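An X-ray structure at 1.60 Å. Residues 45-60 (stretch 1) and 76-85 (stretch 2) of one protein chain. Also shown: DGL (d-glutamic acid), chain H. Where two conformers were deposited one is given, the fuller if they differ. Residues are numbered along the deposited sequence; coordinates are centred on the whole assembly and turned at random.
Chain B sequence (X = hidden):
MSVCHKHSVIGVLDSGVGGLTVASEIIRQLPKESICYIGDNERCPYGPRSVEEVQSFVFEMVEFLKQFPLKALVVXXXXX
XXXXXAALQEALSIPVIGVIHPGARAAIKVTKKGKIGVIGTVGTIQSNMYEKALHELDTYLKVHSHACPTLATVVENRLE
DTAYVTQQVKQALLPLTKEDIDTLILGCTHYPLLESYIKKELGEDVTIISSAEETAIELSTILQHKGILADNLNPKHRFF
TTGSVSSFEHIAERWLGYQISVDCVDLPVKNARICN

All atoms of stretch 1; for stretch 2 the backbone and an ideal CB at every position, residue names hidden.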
# COMPACT_ATOMS: atom_id res chain seq x y z
N PRO B 45 26.03 -6.09 13.78
CA PRO B 45 25.33 -5.33 12.74
C PRO B 45 25.92 -5.32 11.33
O PRO B 45 27.14 -5.45 11.15
CB PRO B 45 25.30 -3.92 13.33
CG PRO B 45 26.66 -3.84 13.96
CD PRO B 45 26.80 -5.18 14.66
N TYR B 46 25.04 -5.17 10.35
CA TYR B 46 25.43 -5.04 8.96
C TYR B 46 25.63 -3.57 8.61
O TYR B 46 26.32 -3.23 7.65
CB TYR B 46 24.32 -5.57 8.06
CG TYR B 46 24.22 -7.07 7.96
CD1 TYR B 46 25.00 -7.93 8.76
CD2 TYR B 46 23.37 -7.62 7.02
CE1 TYR B 46 24.92 -9.33 8.59
CE2 TYR B 46 23.28 -8.99 6.86
CZ TYR B 46 24.05 -9.83 7.63
OH TYR B 46 23.91 -11.18 7.35
N GLY B 47 25.02 -2.69 9.40
CA GLY B 47 25.08 -1.27 9.11
C GLY B 47 26.43 -0.69 8.77
O GLY B 47 26.55 0.04 7.80
N PRO B 48 27.48 -1.00 9.55
CA PRO B 48 28.84 -0.51 9.35
C PRO B 48 29.72 -1.35 8.43
O PRO B 48 30.89 -1.02 8.21
CB PRO B 48 29.42 -0.46 10.77
CG PRO B 48 28.23 -0.68 11.70
CD PRO B 48 27.34 -1.59 10.90
N ARG B 49 29.17 -2.44 7.90
CA ARG B 49 29.93 -3.33 7.03
C ARG B 49 29.99 -2.90 5.57
O ARG B 49 29.14 -2.13 5.09
CB ARG B 49 29.35 -4.74 7.13
CG ARG B 49 29.44 -5.37 8.50
CD ARG B 49 29.01 -6.85 8.42
NE ARG B 49 29.08 -7.49 9.72
CZ ARG B 49 30.13 -8.20 10.14
NH1 ARG B 49 31.19 -8.34 9.35
NH2 ARG B 49 30.12 -8.75 11.34
N SER B 50 30.99 -3.39 4.84
CA SER B 50 31.12 -3.06 3.43
C SER B 50 29.98 -3.70 2.64
O SER B 50 29.42 -4.71 3.07
CB SER B 50 32.44 -3.57 2.85
OG SER B 50 32.47 -4.99 2.74
N VAL B 51 29.67 -3.10 1.51
CA VAL B 51 28.60 -3.62 0.65
C VAL B 51 28.92 -5.04 0.18
O VAL B 51 28.05 -5.91 0.18
CB VAL B 51 28.39 -2.73 -0.61
CG1 VAL B 51 27.43 -3.41 -1.57
CG2 VAL B 51 27.82 -1.38 -0.21
N GLU B 52 30.16 -5.27 -0.23
CA GLU B 52 30.58 -6.58 -0.71
C GLU B 52 30.37 -7.65 0.35
O GLU B 52 29.88 -8.75 0.07
CB GLU B 52 32.06 -6.53 -1.13
CG GLU B 52 32.37 -5.58 -2.30
CD GLU B 52 32.08 -4.09 -2.03
OE1 GLU B 52 32.41 -3.58 -0.93
OE2 GLU B 52 31.54 -3.43 -2.95
N GLU B 53 30.73 -7.33 1.58
CA GLU B 53 30.56 -8.27 2.67
C GLU B 53 29.09 -8.57 2.93
O GLU B 53 28.69 -9.73 3.09
CB GLU B 53 31.21 -7.71 3.93
CG GLU B 53 31.17 -8.65 5.11
CD GLU B 53 32.17 -8.25 6.18
OE1 GLU B 53 33.27 -8.85 6.23
OE2 GLU B 53 31.87 -7.34 6.98
N VAL B 54 28.29 -7.51 3.02
CA VAL B 54 26.87 -7.71 3.27
C VAL B 54 26.26 -8.58 2.18
O VAL B 54 25.48 -9.48 2.48
CB VAL B 54 26.12 -6.37 3.33
CG1 VAL B 54 24.62 -6.61 3.34
CG2 VAL B 54 26.53 -5.63 4.58
N GLN B 55 26.59 -8.31 0.92
CA GLN B 55 26.03 -9.12 -0.16
C GLN B 55 26.39 -10.59 0.01
O GLN B 55 25.54 -11.48 -0.20
CB GLN B 55 26.54 -8.66 -1.52
CG GLN B 55 26.06 -7.29 -1.96
CD GLN B 55 26.50 -6.95 -3.37
OE1 GLN B 55 27.67 -7.12 -3.72
NE2 GLN B 55 25.57 -6.46 -4.19
N SER B 56 27.63 -10.88 0.40
CA SER B 56 28.03 -12.28 0.57
C SER B 56 27.24 -12.94 1.70
O SER B 56 26.81 -14.08 1.57
CB SER B 56 29.54 -12.40 0.83
OG SER B 56 29.91 -11.91 2.10
N PHE B 57 27.05 -12.22 2.81
CA PHE B 57 26.28 -12.77 3.93
C PHE B 57 24.81 -13.02 3.57
O PHE B 57 24.19 -13.99 4.04
CB PHE B 57 26.29 -11.83 5.15
CG PHE B 57 27.65 -11.56 5.73
CD1 PHE B 57 28.75 -12.34 5.38
CD2 PHE B 57 27.80 -10.56 6.68
CE1 PHE B 57 30.00 -12.12 5.99
CE2 PHE B 57 29.04 -10.33 7.30
CZ PHE B 57 30.14 -11.12 6.94
N VAL B 58 24.23 -12.11 2.80
CA VAL B 58 22.83 -12.24 2.41
C VAL B 58 22.69 -13.46 1.49
O VAL B 58 21.74 -14.24 1.64
CB VAL B 58 22.35 -10.97 1.69
CG1 VAL B 58 20.99 -11.22 1.01
CG2 VAL B 58 22.22 -9.82 2.74
N PHE B 59 23.62 -13.64 0.57
CA PHE B 59 23.52 -14.81 -0.29
C PHE B 59 23.68 -16.11 0.48
O PHE B 59 23.12 -17.14 0.08
CB PHE B 59 24.49 -14.70 -1.47
CG PHE B 59 23.90 -13.98 -2.65
CD1 PHE B 59 24.15 -12.63 -2.86
CD2 PHE B 59 23.01 -14.64 -3.50
CE1 PHE B 59 23.53 -11.93 -3.89
CE2 PHE B 59 22.38 -13.95 -4.54
CZ PHE B 59 22.63 -12.59 -4.73
N GLU B 60 24.43 -16.09 1.57
CA GLU B 60 24.57 -17.28 2.42
C GLU B 60 23.21 -17.56 3.09
O GLU B 60 22.81 -18.70 3.23
CB GLU B 60 25.64 -17.07 3.51
CG GLU B 60 27.04 -16.90 2.96
CD GLU B 60 28.11 -16.98 4.03
OE1 GLU B 60 27.78 -16.85 5.24
OE2 GLU B 60 29.29 -17.16 3.66
N UNK B 76 14.08 -8.29 4.93
CA UNK B 76 13.55 -7.46 6.00
C UNK B 76 14.50 -6.38 6.50
O UNK B 76 14.07 -5.38 7.11
CB UNK B 76 13.15 -8.35 7.18
N UNK B 77 15.79 -6.59 6.26
CA UNK B 77 16.84 -5.67 6.71
C UNK B 77 17.04 -4.55 5.68
O UNK B 77 17.32 -4.85 4.52
CB UNK B 77 18.15 -6.42 6.94
N UNK B 78 16.91 -3.29 6.11
CA UNK B 78 17.09 -2.18 5.18
C UNK B 78 18.53 -2.12 4.67
O UNK B 78 18.75 -1.78 3.51
CB UNK B 78 16.71 -0.86 5.85
N UNK B 79 19.50 -2.43 5.54
CA UNK B 79 20.92 -2.42 5.15
C UNK B 79 21.20 -3.49 4.09
O UNK B 79 21.88 -3.24 3.08
CB UNK B 79 21.81 -2.65 6.37
N UNK B 80 20.63 -4.67 4.32
CA UNK B 80 20.79 -5.79 3.41
C UNK B 80 20.09 -5.47 2.09
O UNK B 80 20.63 -5.75 1.00
CB UNK B 80 20.24 -7.08 4.03
N UNK B 81 18.91 -4.85 2.16
CA UNK B 81 18.20 -4.52 0.93
C UNK B 81 18.98 -3.50 0.10
O UNK B 81 19.09 -3.62 -1.12
CB UNK B 81 16.80 -3.98 1.25
N UNK B 82 19.54 -2.50 0.78
CA UNK B 82 20.30 -1.47 0.07
C UNK B 82 21.49 -2.09 -0.65
O UNK B 82 21.81 -1.70 -1.78
CB UNK B 82 20.77 -0.38 1.04
N UNK B 83 22.12 -3.06 -0.02
CA UNK B 83 23.29 -3.66 -0.63
C UNK B 83 23.05 -4.76 -1.66
O UNK B 83 23.82 -4.90 -2.61
CB UNK B 83 24.17 -4.23 0.48
N UNK B 84 21.95 -5.49 -1.54
CA UNK B 84 21.78 -6.63 -2.45
C UNK B 84 20.45 -6.86 -3.13
O UNK B 84 20.32 -7.82 -3.90
CB UNK B 84 22.10 -7.91 -1.67
N UNK B 85 19.45 -6.02 -2.88
CA UNK B 85 18.16 -6.26 -3.51
C UNK B 85 18.22 -6.49 -5.03
O UNK B 85 17.62 -7.45 -5.52
CB UNK B 85 17.24 -5.07 -3.22
N DGL H . 18.47 -4.72 10.41
CA DGL H . 19.34 -3.53 10.17
C DGL H . 18.66 -2.57 9.26
O DGL H . 19.27 -1.68 8.68
CB DGL H . 19.68 -2.84 11.51
CG DGL H . 20.78 -3.68 12.21
CD DGL H . 22.06 -3.79 11.49
OE1 DGL H . 22.85 -2.86 11.36
OE2 DGL H . 22.32 -4.96 10.96
OXT DGL H . 17.38 -2.71 9.10

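Position 76 has nothing of stretch 1 within 5.5 Å of its ideal CB, so stretch 1 sets no limit on it. It is Ala76.

Position 77 precedes a helix, with phi/psi of -86/123. Its CB points toward stretch 1, 5.4 Å from Tyr46 CD2. A small residue that can accept from the free NH at position 80 would suit, such as Ser, Thr, Asp, Asn or Cys. It is Cys77. Its SG caps the helix by accepting from the N of position 80 at 3.3 Å. SG also lies 4.4 Å from Tyr46 CD2, oblique to the ring.

Position 78 is out of reach of stretch 1, but its N is 3.1 Å from DGL OXT. A donor side chain could add to this. It is Asn78, and its ND2 gives DGL OXT a second bond of 3.3 Å.

Position 79 points toward stretch 1. Its CB is 4.2 Å from Tyr46 CB and 4.4 Å from Gly47 N, and the ligand carboxylate is near. A short side chain fits, and a hydroxyl could reach the ligand: Ser or Thr. It is Thr79. OG1 donates to DGL O at 2.6 Å, while CG2 packs 3.7 Å from Tyr46 CB. Tyr46 N and Gly47 N bind the other carboxylate of DGL, so the ligand joins both stretches.

Position 80 points sideways, yet its CB is 3.6 Å from Val58 CG2 and 4.4 Å from Tyr46 CD2. The surroundings are apolar and tight, so Ala or Gly suits. It is Ala80. Its CB packs on Val58 and lies at the edge of the Tyr46 ring.

Positions 81 and 82 point away and sideways, beyond contact. Many helix formers would do. They are Ala81 and Ala82.

Position 83 points toward the other helix, where its CA is 5.5 Å from Val51 CA. Its CB is already 4.3 Å from Gln55 CG, with Val51 and Val54 close by. A small residue is favoured. The backbone O of 83 accepts from Gln55 NE2 at 2.8 Å, the one hydrogen bond directly linking the stretches, and needs no particular side chain. It is Ala83. Its CB packs 3.7 Å from Val54 CG1 and 3.9 Å from Val51 CG1.

Position 84 also points toward stretch 1, among Gln55, Val58 and Phe59. Its CB is 4.0 Å from Gln55 CG. Ala, Ser, Thr or Val are plausible. It is Thr84, with chi1 t. CG2 meets Val58 CG1 at 3.5 Å. OG1 lies 3.5 Å from Phe59 CE1 and has no hydrogen-bond partner in the model.

Position 85 points away, unconstrained by stretch 1. It is Leu85.

Stretch 2, residues 76-85: ACNTAAAATL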
# COMPACT_ATOMS: atom_id res chain seq x y z
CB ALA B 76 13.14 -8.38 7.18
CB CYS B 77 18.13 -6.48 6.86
SG CYS B 77 19.57 -5.52 7.36
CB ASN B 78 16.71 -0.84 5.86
CG ASN B 78 15.24 -0.80 6.28
OD1 ASN B 78 14.38 -0.11 5.65
ND2 ASN B 78 14.93 -1.50 7.34
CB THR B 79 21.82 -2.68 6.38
OG1 THR B 79 21.55 -1.67 7.37
CG2 THR B 79 23.30 -2.63 6.00
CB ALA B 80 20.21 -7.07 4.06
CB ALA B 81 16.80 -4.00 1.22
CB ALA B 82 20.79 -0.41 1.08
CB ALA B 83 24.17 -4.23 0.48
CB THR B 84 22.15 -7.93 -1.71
OG1 THR B 84 21.95 -9.06 -2.57
CG2 THR B 84 21.29 -8.10 -0.49
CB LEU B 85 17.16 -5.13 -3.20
CG LEU B 85 15.74 -5.42 -3.73
CD1 LEU B 85 15.11 -6.63 -3.06
CD2 LEU B 85 14.88 -4.18 -3.47
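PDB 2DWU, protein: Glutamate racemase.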